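Local structure of kojibiose phosphorylase (Gut metagenome, 6W0P) at residues Met555-Ile560 / Glu614-His619; Val17-His22 / Asp112-Leu117; Asn435-Met440 / Asp506-Thr511. The protein is an enzyme of glycoside hydrolase family 65, built from an N-terminal beta-sandwich domain, a helical central catalytic domain and a small C-terminal beta domain. All coordinates share one frame; numbering follows the deposited sequence.

In the fold
Contact 2 lies in the N-terminal domain, whereas contacts 1 and 3 both fall in the central catalytic domain, yet their centres lie about 45 Å apart and no two of the three touch. Contact 1 is a surface contact of two loops beside the second subunit, held by an isoleucine tip, a bridging water and an acidic residue elsewhere in the chain. Contact 2, partly buried, is the most regular: antiparallel strands with a salt bridge on one side of their sheet. Contact 3, also partly buried, sets the start of helix 437-458 against an interhelical turn through stacked rings. It and contact 2 occupy opposite sides of the chain's centre.

Contact 1: residues Met555-Ile560 / Glu614-His619; sequences MPHVDI and EPRTLH
Ile-560 and Arg-616 mark the nearest approach of two loop segments, 555-560 and 614-619, whose CA atoms come to 6.6 Å there and whose touching parts run 66° apart, so the meeting is that of two crossing loops and not of paired strands. Ile-560 carries most of it. Its CD1, anti to CA (chi2 174°), reaches over the backbone of the other loop and lies 3.2 Å from Arg-616 O, close also to the peptide that joins Thr-617 to Leu-618. The second branch of the same residue meets a side chain: Ile-560 CG2 is 3.7 Å from Leu-618 CD1, the two side chains crossing obliquely. Polar contact between the backbones goes through a water, which accepts from Ile-560 N at 3.1 Å and is hydrogen-bonded to Pro-615 O at 2.7 Å. Within 614-619 the chain is folded back on itself by a bond from Thr-617 N to Glu-614 O, and His-619 NE2 donates to Glu-614 OE2 at 3.2 Å, met on the anti side of the carboxylate.

At the other end of the contact the Arg-616 side chain, extended from CG to NE, crosses His-557 at about a right angle. His-557 ND1 and Arg-616 NH2 stand 4.0 Å apart, and ring and guanidinium are turned 61° against each other. The two share an acid: Asp-583 OD2 accepts from His-557 ND1 and makes a salt bridge with Arg-616 NE, which probably keeps them close, while Arg-616 NH2 binds Gln-463 of the second subunit. The contact thus reaches the dimer interface. Segment 614-619 links helix 603-613 to helix 624-634, against which Thr-617 packs, and segment 555-560 passes beside this link within the long loop region between helices 522-534 and 590-596.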
loop_
_atom_site.group_PDB
_atom_site.type_symbol
_atom_site.label_atom_id
_atom_site.label_comp_id
_atom_site.label_asym_id
_atom_site.label_seq_id
_atom_site.Cartn_x
_atom_site.Cartn_y
_atom_site.Cartn_z
ATOM N N MET A 555 19.362 13.091 10.294
ATOM C CA MET A 555 18.008 12.618 10.704
ATOM C C MET A 555 17.882 12.744 12.217
ATOM O O MET A 555 18.888 12.783 12.930
ATOM C CB MET A 555 17.749 11.164 10.298
ATOM C CG MET A 555 17.709 10.956 8.789
ATOM S SD MET A 555 16.310 11.745 7.917
ATOM C CE MET A 555 14.983 10.774 8.632
ATOM N N PRO A 556 16.633 12.827 12.741
ATOM C CA PRO A 556 16.387 12.748 14.174
ATOM C C PRO A 556 17.056 11.505 14.764
ATOM O O PRO A 556 16.950 10.422 14.175
ATOM C CB PRO A 556 14.857 12.689 14.274
ATOM C CG PRO A 556 14.398 13.425 13.049
ATOM C CD PRO A 556 15.405 13.066 11.982
ATOM N N HIS A 557 17.730 11.696 15.895
ATOM C CA HIS A 557 18.460 10.625 16.616
ATOM C C HIS A 557 17.497 9.924 17.568
ATOM O O HIS A 557 16.857 10.628 18.363
ATOM C CB HIS A 557 19.672 11.178 17.388
ATOM C CG HIS A 557 20.404 10.083 18.087
ATOM N ND1 HIS A 557 20.982 9.019 17.385
ATOM C CD2 HIS A 557 20.601 9.832 19.403
ATOM C CE1 HIS A 557 21.526 8.185 18.259
ATOM N NE2 HIS A 557 21.307 8.663 19.497
ATOM N N VAL A 558 17.368 8.601 17.464
ATOM C CA VAL A 558 16.761 7.763 18.540
ATOM C C VAL A 558 17.813 6.752 18.998
ATOM O O VAL A 558 18.366 6.006 18.152
ATOM C CB VAL A 558 15.455 7.047 18.139
ATOM C CG1 VAL A 558 14.927 6.214 19.309
ATOM C CG2 VAL A 558 14.366 8.007 17.666
ATOM N N ASP A 559 18.068 6.748 20.301
ATOM C CA ASP A 559 18.960 5.764 20.960
ATOM C C ASP A 559 18.143 4.477 21.115
ATOM O O ASP A 559 17.136 4.472 21.854
ATOM C CB ASP A 559 19.520 6.327 22.267
ATOM C CG ASP A 559 20.467 5.398 23.016
ATOM O OD1 ASP A 559 20.670 4.241 22.575
ATOM O OD2 ASP A 559 21.010 5.854 24.049
ATOM N N ILE A 560 18.545 3.431 20.412
ATOM C CA ILE A 560 17.851 2.116 20.425
ATOM C C ILE A 560 17.702 1.602 21.874
ATOM O O ILE A 560 16.730 0.857 22.126
ATOM C CB ILE A 560 18.600 1.131 19.514
ATOM C CG1 ILE A 560 18.366 1.500 18.051
ATOM C CG2 ILE A 560 18.186 -0.299 19.817
ATOM C CD1 ILE A 560 19.161 0.677 17.081
ATOM N N GLU A 614 26.767 0.240 13.798
ATOM C CA GLU A 614 26.391 -0.869 14.712
ATOM C C GLU A 614 25.441 -0.355 15.805
ATOM O O GLU A 614 24.405 -0.967 16.011
ATOM C CB GLU A 614 27.626 -1.569 15.293
ATOM C CG GLU A 614 27.310 -2.771 16.178
ATOM C CD GLU A 614 26.625 -2.499 17.514
ATOM O OE1 GLU A 614 27.123 -1.649 18.247
ATOM O OE2 GLU A 614 25.534 -3.136 17.794
ATOM N N PRO A 615 25.724 0.740 16.562
ATOM C CA PRO A 615 24.817 1.175 17.641
ATOM C C PRO A 615 23.480 1.825 17.212
ATOM O O PRO A 615 22.593 1.978 18.054
ATOM C CB PRO A 615 25.642 2.182 18.463
ATOM C CG PRO A 615 26.750 2.650 17.531
ATOM C CD PRO A 615 26.969 1.530 16.522
ATOM N N ARG A 616 23.336 2.161 15.924
ATOM C CA ARG A 616 22.047 2.583 15.321
ATOM C C ARG A 616 21.274 1.390 14.740
ATOM O O ARG A 616 20.166 1.626 14.219
ATOM C CB ARG A 616 22.314 3.619 14.232
ATOM C CG ARG A 616 22.978 4.877 14.769
ATOM C CD ARG A 616 23.163 5.950 13.723
ATOM N NE ARG A 616 23.327 7.255 14.346
ATOM C CZ ARG A 616 24.455 7.679 14.919
ATOM N NH1 ARG A 616 25.521 6.893 14.968
ATOM N NH2 ARG A 616 24.513 8.891 15.443
ATOM N N THR A 617 21.806 0.168 14.801
ATOM C CA THR A 617 21.230 -1.008 14.094
ATOM C C THR A 617 20.423 -1.867 15.083
ATOM O O THR A 617 20.965 -2.323 16.101
ATOM C CB THR A 617 22.299 -1.815 13.372
ATOM O OG1 THR A 617 22.992 -0.919 12.511
ATOM C CG2 THR A 617 21.690 -2.954 12.586
ATOM N N LEU A 618 19.139 -2.050 14.785
ATOM C CA LEU A 618 18.186 -2.795 15.645
ATOM C C LEU A 618 18.519 -4.283 15.595
ATOM O O LEU A 618 18.301 -4.950 16.600
ATOM C CB LEU A 618 16.774 -2.498 15.139
ATOM C CG LEU A 618 15.637 -2.637 16.135
ATOM C CD1 LEU A 618 15.830 -1.747 17.334
ATOM C CD2 LEU A 618 14.325 -2.302 15.440
ATOM N N HIS A 619 19.068 -4.777 14.487
ATOM C CA HIS A 619 19.431 -6.207 14.322
ATOM C C HIS A 619 18.128 -6.998 14.198
ATOM O O HIS A 619 18.069 -8.098 14.783
ATOM C CB HIS A 619 20.315 -6.737 15.479
ATOM C CG HIS A 619 21.576 -5.965 15.636
ATOM N ND1 HIS A 619 22.521 -5.898 14.625
ATOM C CD2 HIS A 619 22.006 -5.144 16.616
ATOM C CE1 HIS A 619 23.486 -5.080 14.993
ATOM N NE2 HIS A 619 23.194 -4.608 16.208
HETATM O O HOH W 1 20.998 4.094 18.613
#

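Contact 2: residues Val17-His22 / Asp112-Leu117; sequences VENNFH and DFKRIL
Glu-18 and Arg-115 form a salt bridge in which the guanidinium approaches side-on, NE and NH2 both directed at Glu-18 OE1. Arg-115 NE lies 2.7 Å from Glu-18 OE1, and NH2 meets its syn lone pair at 3.0 Å. Carboxylate and guanidinium are nearly coplanar, at 15°, and the two side chains run side by side, the extended Glu-18 chain starting with CG anti to the backbone N (chi1 -172°). The other oxygen, Glu-18 OE2, is gripped by His-22, through ND1 on its anti lone pair at 2.8 Å and through the backbone N from above the carboxylate plane at 2.9 Å; with both oxygens held, the carboxylate's rotation should be fixed.

Beneath the salt bridge the same residues make a hydrogen-bonded backbone pair, Glu-18 N to Arg-115 O at 2.8 Å and Arg-115 N to Glu-18 O at 3.0 Å. Past the end of strand 15-19, Asn-20 N bonds to Phe-113 O at 2.9 Å from above the carbonyl plane.

Farther out, Phe-21 CB sits over the centre of the Phe-113 ring, 3.6 Å from its centroid, a CH-pi contact, with the ring planes oblique at 42°. Across the sheet from the salt bridge, Val-17 CG1 packs on Lys-114 CE. Strands 15-19 and 109-118 are antiparallel neighbours near one margin of the large sheet of the family 65 N-terminal beta-sandwich domain.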
loop_
_atom_site.group_PDB
_atom_site.type_symbol
_atom_site.label_atom_id
_atom_site.label_comp_id
_atom_site.label_asym_id
_atom_site.label_seq_id
_atom_site.Cartn_x
_atom_site.Cartn_y
_atom_site.Cartn_z
ATOM N N VAL A 17 17.028 -35.280 18.963
ATOM C CA VAL A 17 16.146 -36.248 19.664
ATOM C C VAL A 17 15.082 -35.471 20.436
ATOM O O VAL A 17 15.460 -34.547 21.203
ATOM C CB VAL A 17 16.957 -37.185 20.576
ATOM C CG1 VAL A 17 16.047 -38.164 21.325
ATOM C CG2 VAL A 17 17.974 -37.950 19.758
ATOM N N GLU A 18 13.813 -35.840 20.247
ATOM C CA GLU A 18 12.694 -35.404 21.129
ATOM C C GLU A 18 12.342 -36.576 22.051
ATOM O O GLU A 18 11.982 -37.617 21.534
ATOM C CB GLU A 18 11.476 -34.932 20.328
ATOM C CG GLU A 18 10.398 -34.290 21.196
ATOM C CD GLU A 18 9.071 -33.996 20.505
ATOM O OE1 GLU A 18 8.877 -34.428 19.329
ATOM O OE2 GLU A 18 8.247 -33.290 21.132
ATOM N N ASN A 19 12.548 -36.413 23.351
ATOM C CA ASN A 19 12.217 -37.407 24.406
ATOM C C ASN A 19 10.818 -37.061 24.922
ATOM O O ASN A 19 10.676 -35.992 25.533
ATOM C CB ASN A 19 13.221 -37.375 25.568
ATOM C CG ASN A 19 14.438 -38.261 25.388
ATOM O OD1 ASN A 19 14.597 -38.915 24.357
ATOM N ND2 ASN A 19 15.314 -38.284 26.384
ATOM N N ASN A 20 9.831 -37.920 24.661
ATOM C CA ASN A 20 8.394 -37.631 24.924
ATOM C C ASN A 20 7.874 -36.653 23.863
ATOM O O ASN A 20 8.673 -35.844 23.344
ATOM C CB ASN A 20 8.139 -37.075 26.332
ATOM C CG ASN A 20 8.665 -37.985 27.423
ATOM O OD1 ASN A 20 8.493 -39.208 27.371
ATOM N ND2 ASN A 20 9.297 -37.389 28.424
ATOM N N PHE A 21 6.578 -36.750 23.557
ATOM C CA PHE A 21 5.870 -35.828 22.644
ATOM C C PHE A 21 5.567 -34.557 23.414
ATOM O O PHE A 21 5.017 -34.712 24.495
ATOM C CB PHE A 21 4.567 -36.430 22.128
ATOM C CG PHE A 21 3.824 -35.549 21.154
ATOM C CD1 PHE A 21 4.499 -34.881 20.134
ATOM C CD2 PHE A 21 2.445 -35.394 21.239
ATOM C CE1 PHE A 21 3.811 -34.075 19.240
ATOM C CE2 PHE A 21 1.758 -34.593 20.333
ATOM C CZ PHE A 21 2.443 -33.947 19.331
ATOM N N HIS A 22 5.939 -33.389 22.888
ATOM C CA HIS A 22 5.522 -32.059 23.409
ATOM C C HIS A 22 4.450 -31.479 22.493
ATOM O O HIS A 22 4.757 -31.001 21.399
ATOM C CB HIS A 22 6.721 -31.111 23.528
ATOM C CG HIS A 22 7.857 -31.686 24.290
ATOM N ND1 HIS A 22 8.589 -32.763 23.814
ATOM C CD2 HIS A 22 8.372 -31.360 25.491
ATOM C CE1 HIS A 22 9.517 -33.069 24.693
ATOM N NE2 HIS A 22 9.404 -32.218 25.729
ATOM N N ASP A 112 6.341 -43.829 26.043
ATOM C CA ASP A 112 7.703 -44.073 25.488
ATOM C C ASP A 112 7.775 -43.590 24.034
ATOM O O ASP A 112 8.121 -44.395 23.162
ATOM C CB ASP A 112 8.081 -45.551 25.593
ATOM C CG ASP A 112 8.142 -46.047 27.022
ATOM O OD1 ASP A 112 8.308 -45.195 27.923
ATOM O OD2 ASP A 112 7.999 -47.277 27.227
ATOM N N PHE A 113 7.371 -42.340 23.798
ATOM C CA PHE A 113 7.483 -41.610 22.510
ATOM C C PHE A 113 8.920 -41.105 22.392
ATOM O O PHE A 113 9.456 -40.532 23.354
ATOM C CB PHE A 113 6.501 -40.437 22.480
ATOM C CG PHE A 113 6.517 -39.572 21.246
ATOM C CD1 PHE A 113 7.464 -38.581 21.088
ATOM C CD2 PHE A 113 5.521 -39.683 20.296
ATOM C CE1 PHE A 113 7.470 -37.776 19.963
ATOM C CE2 PHE A 113 5.529 -38.882 19.164
ATOM C CZ PHE A 113 6.500 -37.926 19.004
ATOM N N LYS A 114 9.528 -41.301 21.233
ATOM C CA LYS A 114 10.876 -40.766 20.945
ATOM C C LYS A 114 10.906 -40.438 19.453
ATOM O O LYS A 114 10.466 -41.292 18.675
ATOM C CB LYS A 114 11.927 -41.781 21.409
ATOM C CG LYS A 114 13.370 -41.397 21.149
ATOM C CD LYS A 114 14.340 -42.298 21.890
ATOM C CE LYS A 114 15.779 -41.822 21.853
ATOM N NZ LYS A 114 16.517 -42.210 23.085
ATOM N N ARG A 115 11.328 -39.218 19.113
ATOM C CA ARG A 115 11.516 -38.705 17.729
ATOM C C ARG A 115 13.019 -38.507 17.490
ATOM O O ARG A 115 13.664 -37.859 18.342
ATOM C CB ARG A 115 10.779 -37.372 17.581
ATOM C CG ARG A 115 10.375 -37.050 16.157
ATOM C CD ARG A 115 10.095 -35.581 15.917
ATOM N NE ARG A 115 8.989 -35.065 16.705
ATOM C CZ ARG A 115 7.799 -34.686 16.243
ATOM N NH1 ARG A 115 7.486 -34.760 14.965
ATOM N NH2 ARG A 115 6.908 -34.215 17.089
ATOM N N ILE A 116 13.560 -39.032 16.391
ATOM C CA ILE A 116 15.022 -38.973 16.080
ATOM C C ILE A 116 15.240 -38.509 14.643
ATOM O O ILE A 116 14.670 -39.106 13.724
ATOM C CB ILE A 116 15.701 -40.329 16.307
ATOM C CG1 ILE A 116 15.447 -40.839 17.724
ATOM C CG2 ILE A 116 17.187 -40.228 15.999
ATOM C CD1 ILE A 116 15.870 -42.274 17.955
ATOM N N LEU A 117 16.076 -37.491 14.451
ATOM C CA LEU A 117 16.643 -37.170 13.120
ATOM C C LEU A 117 18.127 -37.522 13.216
ATOM O O LEU A 117 18.813 -36.980 14.101
ATOM C CB LEU A 117 16.377 -35.701 12.791
ATOM C CG LEU A 117 17.094 -35.161 11.547
ATOM C CD1 LEU A 117 16.588 -35.837 10.293
ATOM C CD2 LEU A 117 16.926 -33.661 11.419
HETATM O O HOH W 2 6.803 -32.038 19.504
HETATM O O HOH W 3 6.886 -40.590 26.095
#

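Contact 3: residues Asn435-Met440 / Asp506-Thr511; sequences NDHKFM and DKTYKT
His-437 and Tyr-509 meet tip to tip, and their rings overlap as an offset stack, with centroids 3.9 Å apart and planes only 6° from parallel. Tyr-509 CE1 lies over the centre of the imidazole, while His-437 NE2 lies over the phenol face toward its rim, 3.3 Å from Tyr-509 CE1. His-437 CD2 meanwhile sits near the hydroxyl end of the tyrosine. The opposite face of Tyr-509 is covered by Met-440, whose CG, anti to the backbone N (chi1 -179°), approaches CE1 to 3.6 Å in a CH-pi contact. The methionine chain crosses the tyrosine at about a right angle. With His-437 NE2 over one face and Met-440 CG over the other, the phenol ring is sandwiched between two residues spaced three apart on the first turn of helix 437-458.

Asp-436 caps this turn, its OD1 accepting from Phe-439 N at 3.0 Å. On the other side, a type I turn runs from Asp-506 to Tyr-509 and is closed by the bond from Tyr-509 N to Asp-506 O. Asp-506 OD1 also takes Thr-508 N at 3.1 Å, an Asx turn, and Thr-508 OG1 at 2.8 Å, both from the same face of the carboxylate. OG1, so held, lies at the edge of the imidazole, where His-437 NE2 donates to it at 3.0 Å, close to the ring plane.

Around this cluster, Ile-503 of helix 487-504 and Met-431 of helix 418-434 pack on both Met-440 and Tyr-509. Chemically, the threonine hydroxyl links imidazole and carboxylate through two hydrogen bonds. Because its proton goes to Asp-506, OG1 is left to accept, which is consistent with a proton on NE2; the carboxylate behind it would probably strengthen this polarity.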
loop_
_atom_site.group_PDB
_atom_site.type_symbol
_atom_site.label_atom_id
_atom_site.label_comp_id
_atom_site.label_asym_id
_atom_site.label_seq_id
_atom_site.Cartn_x
_atom_site.Cartn_y
_atom_site.Cartn_z
ATOM N N ASN A 435 37.142 -19.226 -11.242
ATOM C CA ASN A 435 37.528 -18.618 -12.542
ATOM C C ASN A 435 37.071 -19.525 -13.695
ATOM O O ASN A 435 37.931 -19.959 -14.477
ATOM C CB ASN A 435 39.029 -18.336 -12.563
ATOM C CG ASN A 435 39.393 -17.409 -13.700
ATOM O OD1 ASN A 435 38.522 -16.997 -14.463
ATOM N ND2 ASN A 435 40.670 -17.075 -13.812
ATOM N N ASP A 436 35.762 -19.775 -13.785
ATOM C CA ASP A 436 35.114 -20.719 -14.730
ATOM C C ASP A 436 34.864 -19.999 -16.061
ATOM O O ASP A 436 33.784 -19.402 -16.239
ATOM C CB ASP A 436 33.835 -21.265 -14.104
ATOM C CG ASP A 436 33.057 -22.255 -14.953
ATOM O OD1 ASP A 436 33.339 -22.341 -16.181
ATOM O OD2 ASP A 436 32.148 -22.907 -14.381
ATOM N N HIS A 437 35.834 -20.072 -16.979
ATOM C CA HIS A 437 35.822 -19.341 -18.277
ATOM C C HIS A 437 34.558 -19.675 -19.080
ATOM O O HIS A 437 33.949 -18.732 -19.617
ATOM C CB HIS A 437 37.087 -19.644 -19.079
ATOM C CG HIS A 437 37.404 -18.602 -20.094
ATOM N ND1 HIS A 437 36.909 -18.655 -21.380
ATOM C CD2 HIS A 437 38.158 -17.490 -20.015
ATOM C CE1 HIS A 437 37.353 -17.621 -22.058
ATOM N NE2 HIS A 437 38.116 -16.893 -21.244
ATOM N N LYS A 438 34.195 -20.959 -19.161
ATOM C CA LYS A 438 33.042 -21.468 -19.950
ATOM C C LYS A 438 31.713 -20.934 -19.399
ATOM O O LYS A 438 30.854 -20.558 -20.203
ATOM C CB LYS A 438 33.042 -22.995 -19.973
ATOM C CG LYS A 438 34.216 -23.600 -20.727
ATOM C CD LYS A 438 33.860 -24.818 -21.566
ATOM C CE LYS A 438 35.025 -25.315 -22.408
ATOM N NZ LYS A 438 34.707 -25.306 -23.859
ATOM N N PHE A 439 31.528 -20.935 -18.077
ATOM C CA PHE A 439 30.347 -20.321 -17.433
ATOM C C PHE A 439 30.245 -18.853 -17.878
ATOM O O PHE A 439 29.142 -18.444 -18.279
ATOM C CB PHE A 439 30.397 -20.393 -15.907
ATOM C CG PHE A 439 29.355 -19.492 -15.307
ATOM C CD1 PHE A 439 28.015 -19.838 -15.369
ATOM C CD2 PHE A 439 29.700 -18.243 -14.819
ATOM C CE1 PHE A 439 27.043 -18.974 -14.894
ATOM C CE2 PHE A 439 28.722 -17.388 -14.335
ATOM C CZ PHE A 439 27.396 -17.750 -14.380
ATOM N N MET A 440 31.337 -18.082 -17.805
ATOM C CA MET A 440 31.292 -16.629 -18.109
ATOM C C MET A 440 30.929 -16.449 -19.598
ATOM O O MET A 440 29.946 -15.738 -19.884
ATOM C CB MET A 440 32.614 -15.936 -17.761
ATOM C CG MET A 440 32.639 -14.437 -18.032
ATOM S SD MET A 440 31.420 -13.466 -17.083
ATOM C CE MET A 440 32.173 -13.467 -15.457
ATOM N N ASP A 506 38.663 -8.254 -21.813
ATOM C CA ASP A 506 39.438 -9.519 -21.746
ATOM C C ASP A 506 39.222 -10.230 -23.078
ATOM O O ASP A 506 38.143 -10.811 -23.297
ATOM C CB ASP A 506 39.094 -10.339 -20.500
ATOM C CG ASP A 506 39.856 -11.654 -20.367
ATOM O OD1 ASP A 506 40.662 -11.973 -21.277
ATOM O OD2 ASP A 506 39.628 -12.370 -19.346
ATOM N N LYS A 507 40.241 -10.177 -23.934
ATOM C CA LYS A 507 40.151 -10.629 -25.341
ATOM C C LYS A 507 40.132 -12.159 -25.395
ATOM O O LYS A 507 39.948 -12.669 -26.508
ATOM C CB LYS A 507 41.263 -9.985 -26.178
ATOM C CG LYS A 507 40.977 -8.540 -26.592
ATOM C CD LYS A 507 41.546 -7.476 -25.646
ATOM C CE LYS A 507 40.762 -6.171 -25.659
ATOM N NZ LYS A 507 41.149 -5.247 -24.556
ATOM N N THR A 508 40.236 -12.867 -24.259
ATOM C CA THR A 508 40.010 -14.340 -24.201
ATOM C C THR A 508 38.503 -14.635 -24.223
ATOM O O THR A 508 38.153 -15.799 -24.437
ATOM C CB THR A 508 40.726 -15.018 -23.019
ATOM O OG1 THR A 508 40.087 -14.633 -21.800
ATOM C CG2 THR A 508 42.206 -14.697 -22.949
ATOM N N TYR A 509 37.648 -13.624 -24.030
ATOM C CA TYR A 509 36.169 -13.739 -24.175
ATOM C C TYR A 509 35.756 -13.070 -25.487
ATOM O O TYR A 509 36.290 -12.005 -25.803
ATOM C CB TYR A 509 35.416 -13.107 -22.996
ATOM C CG TYR A 509 35.632 -13.786 -21.662
ATOM C CD1 TYR A 509 35.065 -15.018 -21.375
ATOM C CD2 TYR A 509 36.391 -13.188 -20.669
ATOM C CE1 TYR A 509 35.266 -15.637 -20.149
ATOM C CE2 TYR A 509 36.597 -13.793 -19.436
ATOM C CZ TYR A 509 36.041 -15.025 -19.178
ATOM O OH TYR A 509 36.275 -15.627 -17.977
ATOM N N LYS A 510 34.819 -13.685 -26.208
ATOM C CA LYS A 510 34.214 -13.118 -27.438
ATOM C C LYS A 510 32.896 -12.454 -27.040
ATOM O O LYS A 510 31.951 -13.176 -26.671
ATOM C CB LYS A 510 34.060 -14.196 -28.519
ATOM C CG LYS A 510 35.344 -14.953 -28.865
ATOM C CD LYS A 510 36.517 -14.076 -29.337
ATOM C CE LYS A 510 37.818 -14.838 -29.523
ATOM N NZ LYS A 510 38.363 -15.324 -28.228
ATOM N N THR A 511 32.885 -11.125 -27.089
ATOM C CA THR A 511 31.813 -10.235 -26.592
ATOM C C THR A 511 31.186 -9.504 -27.783
ATOM O O THR A 511 31.049 -8.273 -27.685
ATOM C CB THR A 511 32.400 -9.255 -25.566
ATOM O OG1 THR A 511 33.290 -8.373 -26.256
ATOM C CG2 THR A 511 33.141 -9.948 -24.439
#